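Local structure of 5-cytosine DNA methyltransferase (Entamoeba histolytica, 3QV2) at residues Phe41-Ile46 / Val61-Ser66; Pro85-Asn90 / Asp102-Ser107; Tyr89-Met94 / Val131-Glu136. The protein probably transfers a methyl group from S-adenosyl-L-methionine to carbon 5 of cytosine in DNA or tRNA. One frame throughout, in Å; residues are numbered along the deposited sequence.

Interaction 1 of 3, residues Phe41-Ile46 / Val61-Ser66; sequences FDINEI and VKNLDS. With SAH (S-adenosyl-L-homocysteine), chain B; SO4 (sulfate ion), chain C.
CG of Phe41 is anti to its carbonyl carbon (chi1 -79°), and its CD1 faces Lys62 O at the ring edge; Phe41 CB meets Leu64 CD1 at 3.7 Å. In Ile43 it is CG1 that stands between the backbone N and the carbonyl carbon (chi1 62°); CG2 is left to touch Val61 O at 3.6 Å, and CD1 comes within 3.8 Å of C6 of the S-adenosyl-L-homocysteine adenine. Between the backbones, Val61 CA makes a CH···O contact with Asp42 O at 3.6 Å. The two segments contribute to the ribose and adenine end of the cofactor site in a class I, Rossmann-like methyltransferase, with Asp42 just past strand 36-41. Its carboxylate takes both ribose hydroxyls, O2' on OD1 at 2.7 Å and O3' on OD2 at 3.0 Å. OD1 also closes an Asx turn with Asn44 N, and OD2 accepts from Gly19 N, a second grip that fixes the group's rotation. The base is read from the other segment: adenine N6 donates to Asn63 OD1 at 2.9 Å. Leu64 N donates to adenine N1 at 3.3 Å, nearly straight at 167°. Asn63 OD1 also receives Asp65 N, closing a second Asx turn.

Interaction 2 of 3, residues Pro85-Asn90 / Asp102-Ser107; sequences PCQPYN and DPRAKS
Pro88 packs against Asp102 and Arg104, where the Pro-Cys loop of the C5-methyltransferase fold, carrying the predicted catalytic Cys86, meets the residues leading into helix 106-115. A type I turn from Cys86 to Tyr89 presents Gln87 and Pro88 at its middle positions. The van der Waals contacts centre on the Pro88 ring: its CG lies 3.8 Å from Arg104 CB and makes a looser apolar contact with Ala105 CB, and its CB approaches Asp102 OD1 at 3.6 Å, the two side chains crossing at about a right angle. Pro85, which also touches S-adenosyl-L-homocysteine, sets its CG 3.6 Å from the carbonyl oxygen of Arg104. On the Ala105 side, the methyl group touches Tyr89 OH at 3.7 Å.

Within 102-107, Asp102 OD1 offers its syn lone pair to Arg104 NH1, a 3.0 Å salt bridge close to the guanidinium plane, and Ala105 N bonds to Asp102 O. The Arg104 chain bends at chi2 (114°) and chi3 (116°). Its flat guanidinium takes Gln87 over one face, with Gln87 CB offset toward the rim and 3.2 Å from Arg104 NH2.

Interaction 3 of 3, residues Tyr89-Met94 / Val131-Glu136; sequences YNNSIM and VPLFKE
Val131, immediately after strand 125-130, opens the contact by bringing CG2 to 4.1 Å from Tyr89 CB. The 131-136 segment begins with the valine of the Glu-Asn-Val sequence characteristic of C5-methyltransferases and coils through helical turns toward helix 138-149; it packs here against the end of the Pro-Cys loop and the short helix 91-94. The Val131 side chain also lies near that of Cys86, the predicted catalytic cysteine.

Leu133 fills the middle. Its CB rests 3.4 Å from Tyr89 O, while the two methyls spread toward the start of the helix: CD1 faces Asn91 N, and CD2 meets Asn91 OD1 at 3.5 Å, the side chains crossing at about a right angle. The helix start itself is held by Asn90, the N-cap residue, whose OD1 accepts from Ile93 N at 2.8 Å with the donor tilted 29° from the carbonyl plane.

Phe134 has CG anti to the backbone N, and its side chain runs alongside that of Tyr89, pointing the same way, with the rings edge-to-face. The planes stand 75° apart, and Phe134 CD1 sits over the centre of the tyrosine ring, 3.3 Å above it. Phe134 also touches Phe140 and Val139 of helix 138-149.

At Glu136 the partner is the methionine methyl. The chain of Met94 bends at chi3 (52°), leaving CE 3.3 Å from Leu133 O and 3.9 Å from Glu136 CB.

Interaction 1 lies at the cofactor end of the fold and is partly buried; its specific bonds run mainly to S-adenosyl-L-homocysteine, while its two segments meet through apolar and CH···O contacts. Interaction 2 is the most buried of the three and joins the Pro-Cys loop to the residues leading into helix 106-115 through proline packing and a guanidinium with Gln87 CB over one face. It touches interaction 1 where Ser107 packs on Leu64 and Asp65. Interaction 3, partly buried, shares Tyr89 and Asn90 with interaction 2 and ties the same loop to the segment after strand 125-130 by aromatic and aliphatic contacts. Cys86 CB and Val131 CG1 also meet between these two, whereas interactions 1 and 3 stay about 10 Å apart at their nearest atoms.

Interaction 1 of 3, residues Phe41-Ile46 / Val61-Ser66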
loop_
_atom_site.group_PDB
_atom_site.type_symbol
_atom_site.label_atom_id
_atom_site.label_comp_id
_atom_site.label_asym_id
_atom_site.label_seq_id
_atom_site.Cartn_x
_atom_site.Cartn_y
_atom_site.Cartn_z
ATOM N N PHE A 41 1.804 5.244 -13.806
ATOM C CA PHE A 41 3.037 6.013 -13.942
ATOM C C PHE A 41 3.991 5.661 -12.806
ATOM O O PHE A 41 3.631 5.758 -11.632
ATOM C CB PHE A 41 2.748 7.517 -13.910
ATOM C CG PHE A 41 2.229 8.071 -15.207
ATOM C CD1 PHE A 41 3.069 8.762 -16.067
ATOM C CD2 PHE A 41 0.901 7.914 -15.561
ATOM C CE1 PHE A 41 2.593 9.278 -17.257
ATOM C CE2 PHE A 41 0.419 8.426 -16.752
ATOM C CZ PHE A 41 1.267 9.109 -17.600
ATOM N N ASP A 42 5.206 5.251 -13.156
ATOM C CA ASP A 42 6.229 4.960 -12.158
ATOM C C ASP A 42 7.591 4.788 -12.826
ATOM O O ASP A 42 7.688 4.257 -13.932
ATOM C CB ASP A 42 5.859 3.714 -11.349
ATOM C CG ASP A 42 6.591 3.641 -10.021
ATOM O OD1 ASP A 42 7.824 3.826 -10.009
ATOM O OD2 ASP A 42 5.928 3.409 -8.988
ATOM N N ILE A 43 8.638 5.248 -12.149
ATOM C CA ILE A 43 9.988 5.216 -12.704
ATOM C C ILE A 43 10.791 4.010 -12.222
ATOM O O ILE A 43 11.907 3.776 -12.686
ATOM C CB ILE A 43 10.760 6.499 -12.356
ATOM C CG1 ILE A 43 10.903 6.637 -10.839
ATOM C CG2 ILE A 43 10.058 7.713 -12.938
ATOM C CD1 ILE A 43 11.638 7.888 -10.403
ATOM N N ASN A 44 10.223 3.251 -11.291
ATOM C CA ASN A 44 10.898 2.078 -10.746
ATOM C C ASN A 44 10.811 0.888 -11.699
ATOM O O ASN A 44 9.750 0.280 -11.854
ATOM C CB ASN A 44 10.311 1.712 -9.380
ATOM C CG ASN A 44 11.164 0.711 -8.627
ATOM O OD1 ASN A 44 11.068 -0.495 -8.851
ATOM N ND2 ASN A 44 12.004 1.207 -7.725
ATOM N N GLU A 45 11.933 0.561 -12.333
ATOM C CA GLU A 45 11.973 -0.494 -13.342
ATOM C C GLU A 45 11.503 -1.846 -12.808
ATOM O O GLU A 45 10.754 -2.558 -13.478
ATOM C CB GLU A 45 13.378 -0.618 -13.940
ATOM C CG GLU A 45 13.832 0.610 -14.714
ATOM C CD GLU A 45 15.130 0.380 -15.468
ATOM O OE1 GLU A 45 15.643 -0.758 -15.443
ATOM O OE2 GLU A 45 15.634 1.341 -16.088
ATOM N N ILE A 46 11.944 -2.194 -11.604
ATOM C CA ILE A 46 11.573 -3.466 -10.995
ATOM C C ILE A 46 10.078 -3.512 -10.695
ATOM O O ILE A 46 9.399 -4.486 -11.021
ATOM C CB ILE A 46 12.376 -3.740 -9.704
ATOM C CG1 ILE A 46 13.786 -4.230 -10.044
ATOM C CG2 ILE A 46 11.669 -4.776 -8.847
ATOM C CD1 ILE A 46 14.628 -3.225 -10.803
ATOM N N VAL A 61 6.963 5.819 -17.782
ATOM C CA VAL A 61 8.119 6.158 -16.958
ATOM C C VAL A 61 8.425 7.653 -16.947
ATOM O O VAL A 61 9.462 8.075 -16.437
ATOM C CB VAL A 61 9.378 5.389 -17.407
ATOM C CG1 VAL A 61 9.169 3.894 -17.246
ATOM C CG2 VAL A 61 9.723 5.727 -18.848
ATOM N N LYS A 62 7.526 8.449 -17.514
ATOM C CA LYS A 62 7.679 9.898 -17.492
ATOM C C LYS A 62 7.724 10.394 -16.050
ATOM O O LYS A 62 6.804 10.143 -15.273
ATOM C CB LYS A 62 6.530 10.567 -18.250
ATOM C CG LYS A 62 6.632 12.081 -18.326
ATOM C CD LYS A 62 7.905 12.514 -19.036
ATOM C CE LYS A 62 8.013 14.030 -19.111
ATOM N NZ LYS A 62 9.207 14.471 -19.886
ATOM N N ASN A 63 8.797 11.095 -15.696
ATOM C CA ASN A 63 8.981 11.560 -14.323
ATOM C C ASN A 63 7.877 12.519 -13.889
ATOM O O ASN A 63 7.597 13.506 -14.568
ATOM C CB ASN A 63 10.351 12.221 -14.153
ATOM C CG ASN A 63 10.810 12.245 -12.709
ATOM O OD1 ASN A 63 10.277 12.991 -11.887
ATOM N ND2 ASN A 63 11.809 11.430 -12.392
ATOM N N LEU A 64 7.257 12.222 -12.751
ATOM C CA LEU A 64 6.116 12.991 -12.266
ATOM C C LEU A 64 6.515 14.352 -11.703
ATOM O O LEU A 64 5.655 15.164 -11.357
ATOM C CB LEU A 64 5.334 12.192 -11.219
ATOM C CG LEU A 64 4.275 11.217 -11.742
ATOM C CD1 LEU A 64 4.752 10.504 -12.992
ATOM C CD2 LEU A 64 3.880 10.212 -10.669
ATOM N N ASP A 65 7.817 14.601 -11.615
ATOM C CA ASP A 65 8.310 15.890 -11.143
ATOM C C ASP A 65 8.034 16.999 -12.150
ATOM O O ASP A 65 7.845 18.155 -11.775
ATOM C CB ASP A 65 9.814 15.831 -10.859
ATOM C CG ASP A 65 10.150 14.975 -9.655
ATOM O OD1 ASP A 65 9.236 14.673 -8.861
ATOM O OD2 ASP A 65 11.336 14.615 -9.499
ATOM N N SER A 66 8.009 16.644 -13.432
ATOM C CA SER A 66 7.950 17.646 -14.491
ATOM C C SER A 66 6.941 17.336 -15.593
ATOM O O SER A 66 6.878 18.053 -16.591
ATOM C CB SER A 66 9.336 17.826 -15.114
ATOM O OG SER A 66 9.772 16.625 -15.732
HETATM N N SAH B . 1.098 1.870 -4.032
HETATM C CA SAH B . 2.044 1.201 -4.904
HETATM C CB SAH B . 3.472 1.617 -4.581
HETATM C CG SAH B . 3.717 2.982 -3.986
HETATM S SD SAH B . 5.414 3.397 -3.535
HETATM C C SAH B . 1.864 -0.292 -4.782
HETATM O O SAH B . 2.841 -1.061 -5.006
HETATM O OXT SAH B . 0.726 -0.774 -4.458
HETATM C "C5'" SAH B . 5.885 4.908 -4.351
HETATM C "C4'" SAH B . 6.276 4.841 -5.781
HETATM O "O4'" SAH B . 6.346 6.131 -6.278
HETATM C "C3'" SAH B . 7.613 4.255 -5.899
HETATM O "O3'" SAH B . 7.529 3.016 -6.516
HETATM C "C2'" SAH B . 8.404 5.155 -6.699
HETATM O "O2'" SAH B . 9.028 4.457 -7.719
HETATM C "C1'" SAH B . 7.442 6.114 -7.247
HETATM N N9 SAH B . 8.050 7.390 -7.498
HETATM C C8 SAH B . 8.832 8.148 -6.718
HETATM N N7 SAH B . 9.139 9.254 -7.415
HETATM C C5 SAH B . 8.547 9.177 -8.632
HETATM C C6 SAH B . 8.523 10.024 -9.742
HETATM N N6 SAH B . 9.238 11.277 -9.730
HETATM N N1 SAH B . 7.820 9.640 -10.822
HETATM C C2 SAH B . 7.149 8.480 -10.857
HETATM N N3 SAH B . 7.157 7.655 -9.804
HETATM C C4 SAH B . 7.842 7.976 -8.692
HETATM S S SO4 C . 7.946 17.184 -22.155
HETATM O O1 SO4 C . 9.247 16.846 -21.582
HETATM O O2 SO4 C . 7.135 17.846 -21.140
HETATM O O3 SO4 C . 8.127 18.078 -23.297
HETATM O O4 SO4 C . 7.279 15.959 -22.591
#

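Interaction 2 of 3, residues Pro85-Asn90 / Asp102-Ser107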
loop_
_atom_site.group_PDB
_atom_site.type_symbol
_atom_site.label_atom_id
_atom_site.label_comp_id
_atom_site.label_asym_id
_atom_site.label_seq_id
_atom_site.Cartn_x
_atom_site.Cartn_y
_atom_site.Cartn_z
ATOM N N PRO A 85 5.477 8.876 -2.549
ATOM C CA PRO A 85 6.592 8.465 -1.693
ATOM C C PRO A 85 6.364 8.939 -0.261
ATOM O O PRO A 85 5.963 10.084 -0.053
ATOM C CB PRO A 85 7.786 9.190 -2.315
ATOM C CG PRO A 85 7.429 9.307 -3.758
ATOM C CD PRO A 85 5.939 9.520 -3.791
ATOM N N CYS A 86 6.614 8.068 0.710
ATOM C CA CYS A 86 6.276 8.361 2.099
ATOM C C CYS A 86 7.485 8.768 2.935
ATOM O O CYS A 86 7.340 9.166 4.091
ATOM C CB CYS A 86 5.594 7.151 2.739
ATOM S SG CYS A 86 6.625 5.667 2.788
ATOM N N GLN A 87 8.674 8.669 2.350
ATOM C CA GLN A 87 9.906 8.983 3.071
ATOM C C GLN A 87 9.910 10.366 3.734
ATOM O O GLN A 87 10.291 10.494 4.896
ATOM C CB GLN A 87 11.128 8.832 2.158
ATOM C CG GLN A 87 11.347 7.428 1.615
ATOM C CD GLN A 87 10.701 7.218 0.260
ATOM O OE1 GLN A 87 9.713 7.869 -0.079
ATOM N NE2 GLN A 87 11.264 6.311 -0.529
ATOM N N PRO A 88 9.484 11.407 2.997
ATOM C CA PRO A 88 9.563 12.774 3.529
ATOM C C PRO A 88 8.768 12.985 4.817
ATOM O O PRO A 88 8.962 13.996 5.493
ATOM C CB PRO A 88 8.945 13.619 2.408
ATOM C CG PRO A 88 9.111 12.802 1.178
ATOM C CD PRO A 88 8.954 11.384 1.622
ATOM N N TYR A 89 7.893 12.045 5.159
ATOM C CA TYR A 89 6.920 12.283 6.220
ATOM C C TYR A 89 7.203 11.543 7.524
ATOM O O TYR A 89 6.449 10.660 7.930
ATOM C CB TYR A 89 5.508 11.998 5.703
ATOM C CG TYR A 89 5.291 12.595 4.337
ATOM C CD1 TYR A 89 5.234 13.971 4.166
ATOM C CD2 TYR A 89 5.180 11.789 3.212
ATOM C CE1 TYR A 89 5.055 14.528 2.917
ATOM C CE2 TYR A 89 4.999 12.338 1.959
ATOM C CZ TYR A 89 4.939 13.708 1.818
ATOM O OH TYR A 89 4.760 14.264 0.574
ATOM N N ASN A 90 8.303 11.919 8.169
ATOM C CA ASN A 90 8.591 11.491 9.530
ATOM C C ASN A 90 8.733 12.720 10.420
ATOM O O ASN A 90 8.852 13.840 9.920
ATOM C CB ASN A 90 9.862 10.644 9.581
ATOM C CG ASN A 90 11.052 11.344 8.963
ATOM O OD1 ASN A 90 11.601 12.284 9.538
ATOM N ND2 ASN A 90 11.461 10.888 7.786
ATOM N N ASP A 102 11.490 18.693 0.487
ATOM C CA ASP A 102 12.066 17.385 0.195
ATOM C C ASP A 102 11.829 17.005 -1.265
ATOM O O ASP A 102 10.693 17.015 -1.737
ATOM C CB ASP A 102 11.474 16.326 1.128
ATOM C CG ASP A 102 12.215 15.007 1.061
ATOM O OD1 ASP A 102 12.463 14.409 2.129
ATOM O OD2 ASP A 102 12.549 14.565 -0.057
ATOM N N PRO A 103 12.908 16.665 -1.984
ATOM C CA PRO A 103 12.843 16.339 -3.414
ATOM C C PRO A 103 11.898 15.178 -3.734
ATOM O O PRO A 103 11.370 15.119 -4.844
ATOM C CB PRO A 103 14.292 15.969 -3.762
ATOM C CG PRO A 103 14.962 15.702 -2.452
ATOM C CD PRO A 103 14.284 16.594 -1.465
ATOM N N ARG A 104 11.683 14.278 -2.779
ATOM C CA ARG A 104 10.807 13.130 -3.002
ATOM C C ARG A 104 9.332 13.517 -2.941
ATOM O O ARG A 104 8.458 12.715 -3.270
ATOM C CB ARG A 104 11.096 12.015 -1.997
ATOM C CG ARG A 104 12.538 11.539 -1.992
ATOM C CD ARG A 104 13.208 11.867 -0.671
ATOM N NE ARG A 104 13.601 10.668 0.057
ATOM C CZ ARG A 104 13.883 10.638 1.355
ATOM N NH1 ARG A 104 13.804 11.743 2.084
ATOM N NH2 ARG A 104 14.235 9.496 1.929
ATOM N N ALA A 105 9.060 14.745 -2.513
ATOM C CA ALA A 105 7.694 15.249 -2.454
ATOM C C ALA A 105 7.398 16.126 -3.665
ATOM O O ALA A 105 6.260 16.544 -3.880
ATOM C CB ALA A 105 7.472 16.026 -1.169
ATOM N N LYS A 106 8.434 16.396 -4.452
ATOM C CA LYS A 106 8.329 17.286 -5.603
ATOM C C LYS A 106 7.269 16.831 -6.603
ATOM O O LYS A 106 6.565 17.653 -7.191
ATOM C CB LYS A 106 9.689 17.415 -6.295
ATOM C CG LYS A 106 9.754 18.498 -7.357
ATOM C CD LYS A 106 11.181 18.712 -7.839
ATOM C CE LYS A 106 11.266 19.854 -8.838
ATOM N NZ LYS A 106 10.483 19.576 -10.072
ATOM N N SER A 107 7.152 15.521 -6.789
ATOM C CA SER A 107 6.205 14.972 -7.755
ATOM C C SER A 107 4.746 15.190 -7.350
ATOM O O SER A 107 3.919 15.568 -8.178
ATOM C CB SER A 107 6.480 13.484 -7.993
ATOM O OG SER A 107 6.580 12.779 -6.768
#

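Interaction 3 of 3, residues Tyr89-Met94 / Val131-Glu136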
loop_
_atom_site.group_PDB
_atom_site.type_symbol
_atom_site.label_atom_id
_atom_site.label_comp_id
_atom_site.label_asym_id
_atom_site.label_seq_id
_atom_site.Cartn_x
_atom_site.Cartn_y
_atom_site.Cartn_z
ATOM N N TYR A 89 7.893 12.045 5.159
ATOM C CA TYR A 89 6.920 12.283 6.220
ATOM C C TYR A 89 7.203 11.543 7.524
ATOM O O TYR A 89 6.449 10.660 7.930
ATOM C CB TYR A 89 5.508 11.998 5.703
ATOM C CG TYR A 89 5.291 12.595 4.337
ATOM C CD1 TYR A 89 5.234 13.971 4.166
ATOM C CD2 TYR A 89 5.180 11.789 3.212
ATOM C CE1 TYR A 89 5.055 14.528 2.917
ATOM C CE2 TYR A 89 4.999 12.338 1.959
ATOM C CZ TYR A 89 4.939 13.708 1.818
ATOM O OH TYR A 89 4.760 14.264 0.574
ATOM N N ASN A 90 8.303 11.919 8.169
ATOM C CA ASN A 90 8.591 11.491 9.530
ATOM C C ASN A 90 8.733 12.720 10.420
ATOM O O ASN A 90 8.852 13.840 9.920
ATOM C CB ASN A 90 9.862 10.644 9.581
ATOM C CG ASN A 90 11.052 11.344 8.963
ATOM O OD1 ASN A 90 11.601 12.284 9.538
ATOM N ND2 ASN A 90 11.461 10.888 7.786
ATOM N N ASN A 91 8.718 12.517 11.733
ATOM C CA ASN A 91 8.809 13.629 12.677
ATOM C C ASN A 91 10.120 14.406 12.573
ATOM O O ASN A 91 10.148 15.617 12.788
ATOM C CB ASN A 91 8.586 13.141 14.111
ATOM C CG ASN A 91 7.137 12.789 14.389
ATOM O OD1 ASN A 91 6.223 13.515 13.997
ATOM N ND2 ASN A 91 6.918 11.666 15.064
ATOM N N SER A 92 11.200 13.710 12.239
ATOM C CA SER A 92 12.499 14.353 12.093
ATOM C C SER A 92 12.465 15.423 11.006
ATOM O O SER A 92 12.821 16.578 11.243
ATOM C CB SER A 92 13.576 13.316 11.771
ATOM O OG SER A 92 14.842 13.932 11.597
ATOM N N ILE A 93 12.030 15.025 9.815
ATOM C CA ILE A 93 11.967 15.921 8.666
ATOM C C ILE A 93 10.873 16.972 8.822
ATOM O O ILE A 93 11.065 18.134 8.468
ATOM C CB ILE A 93 11.715 15.136 7.364
ATOM C CG1 ILE A 93 12.904 14.226 7.053
ATOM C CG2 ILE A 93 11.450 16.085 6.205
ATOM C CD1 ILE A 93 12.702 13.350 5.837
ATOM N N MET A 94 9.728 16.557 9.355
ATOM C CA MET A 94 8.573 17.441 9.463
ATOM C C MET A 94 8.709 18.493 10.561
ATOM O O MET A 94 8.223 19.614 10.413
ATOM C CB MET A 94 7.288 16.630 9.647
ATOM C CG MET A 94 6.809 15.939 8.378
ATOM S SD MET A 94 5.409 14.835 8.654
ATOM C CE MET A 94 4.278 15.924 9.519
ATOM N N VAL A 131 1.420 7.337 4.790
ATOM C CA VAL A 131 1.617 7.061 6.209
ATOM C C VAL A 131 0.894 8.103 7.060
ATOM O O VAL A 131 0.658 9.222 6.604
ATOM C CB VAL A 131 3.115 7.033 6.575
ATOM C CG1 VAL A 131 3.798 5.850 5.908
ATOM C CG2 VAL A 131 3.785 8.335 6.170
ATOM N N PRO A 132 0.531 7.730 8.298
ATOM C CA PRO A 132 -0.224 8.595 9.210
ATOM C C PRO A 132 0.313 10.025 9.287
ATOM O O PRO A 132 -0.472 10.972 9.226
ATOM C CB PRO A 132 -0.057 7.894 10.560
ATOM C CG PRO A 132 0.048 6.453 10.199
ATOM C CD PRO A 132 0.802 6.409 8.895
ATOM N N LEU A 133 1.628 10.179 9.411
ATOM C CA LEU A 133 2.232 11.501 9.572
ATOM C C LEU A 133 2.007 12.423 8.375
ATOM O O LEU A 133 2.149 13.640 8.489
ATOM C CB LEU A 133 3.728 11.383 9.877
ATOM C CG LEU A 133 4.078 10.965 11.308
ATOM C CD1 LEU A 133 5.579 10.791 11.473
ATOM C CD2 LEU A 133 3.539 11.988 12.294
ATOM N N PHE A 134 1.661 11.843 7.232
ATOM C CA PHE A 134 1.370 12.634 6.040
ATOM C C PHE A 134 0.226 13.600 6.323
ATOM O O PHE A 134 0.206 14.723 5.822
ATOM C CB PHE A 134 1.010 11.718 4.870
ATOM C CG PHE A 134 0.770 12.445 3.577
ATOM C CD1 PHE A 134 1.805 13.104 2.936
ATOM C CD2 PHE A 134 -0.487 12.455 2.995
ATOM C CE1 PHE A 134 1.589 13.769 1.743
ATOM C CE2 PHE A 134 -0.709 13.117 1.803
ATOM C CZ PHE A 134 0.330 13.774 1.176
ATOM N N LYS A 135 -0.719 13.150 7.142
ATOM C CA LYS A 135 -1.872 13.958 7.520
ATOM C C LYS A 135 -1.461 15.287 8.153
ATOM O O LYS A 135 -2.169 16.286 8.030
ATOM C CB LYS A 135 -2.771 13.175 8.480
ATOM C CG LYS A 135 -3.930 13.973 9.055
ATOM C CD LYS A 135 -4.747 13.132 10.023
ATOM C CE LYS A 135 -5.850 13.952 10.669
ATOM N NZ LYS A 135 -6.768 14.536 9.653
ATOM N N GLU A 136 -0.314 15.295 8.824
ATOM C CA GLU A 136 0.156 16.491 9.519
ATOM C C GLU A 136 1.244 17.242 8.754
ATOM O O GLU A 136 1.756 18.254 9.233
ATOM C CB GLU A 136 0.668 16.131 10.918
ATOM C CG GLU A 136 -0.190 16.665 12.054
ATOM C CD GLU A 136 -1.512 15.936 12.181
ATOM O OE1 GLU A 136 -1.504 14.686 12.204
ATOM O OE2 GLU A 136 -2.560 16.610 12.255
#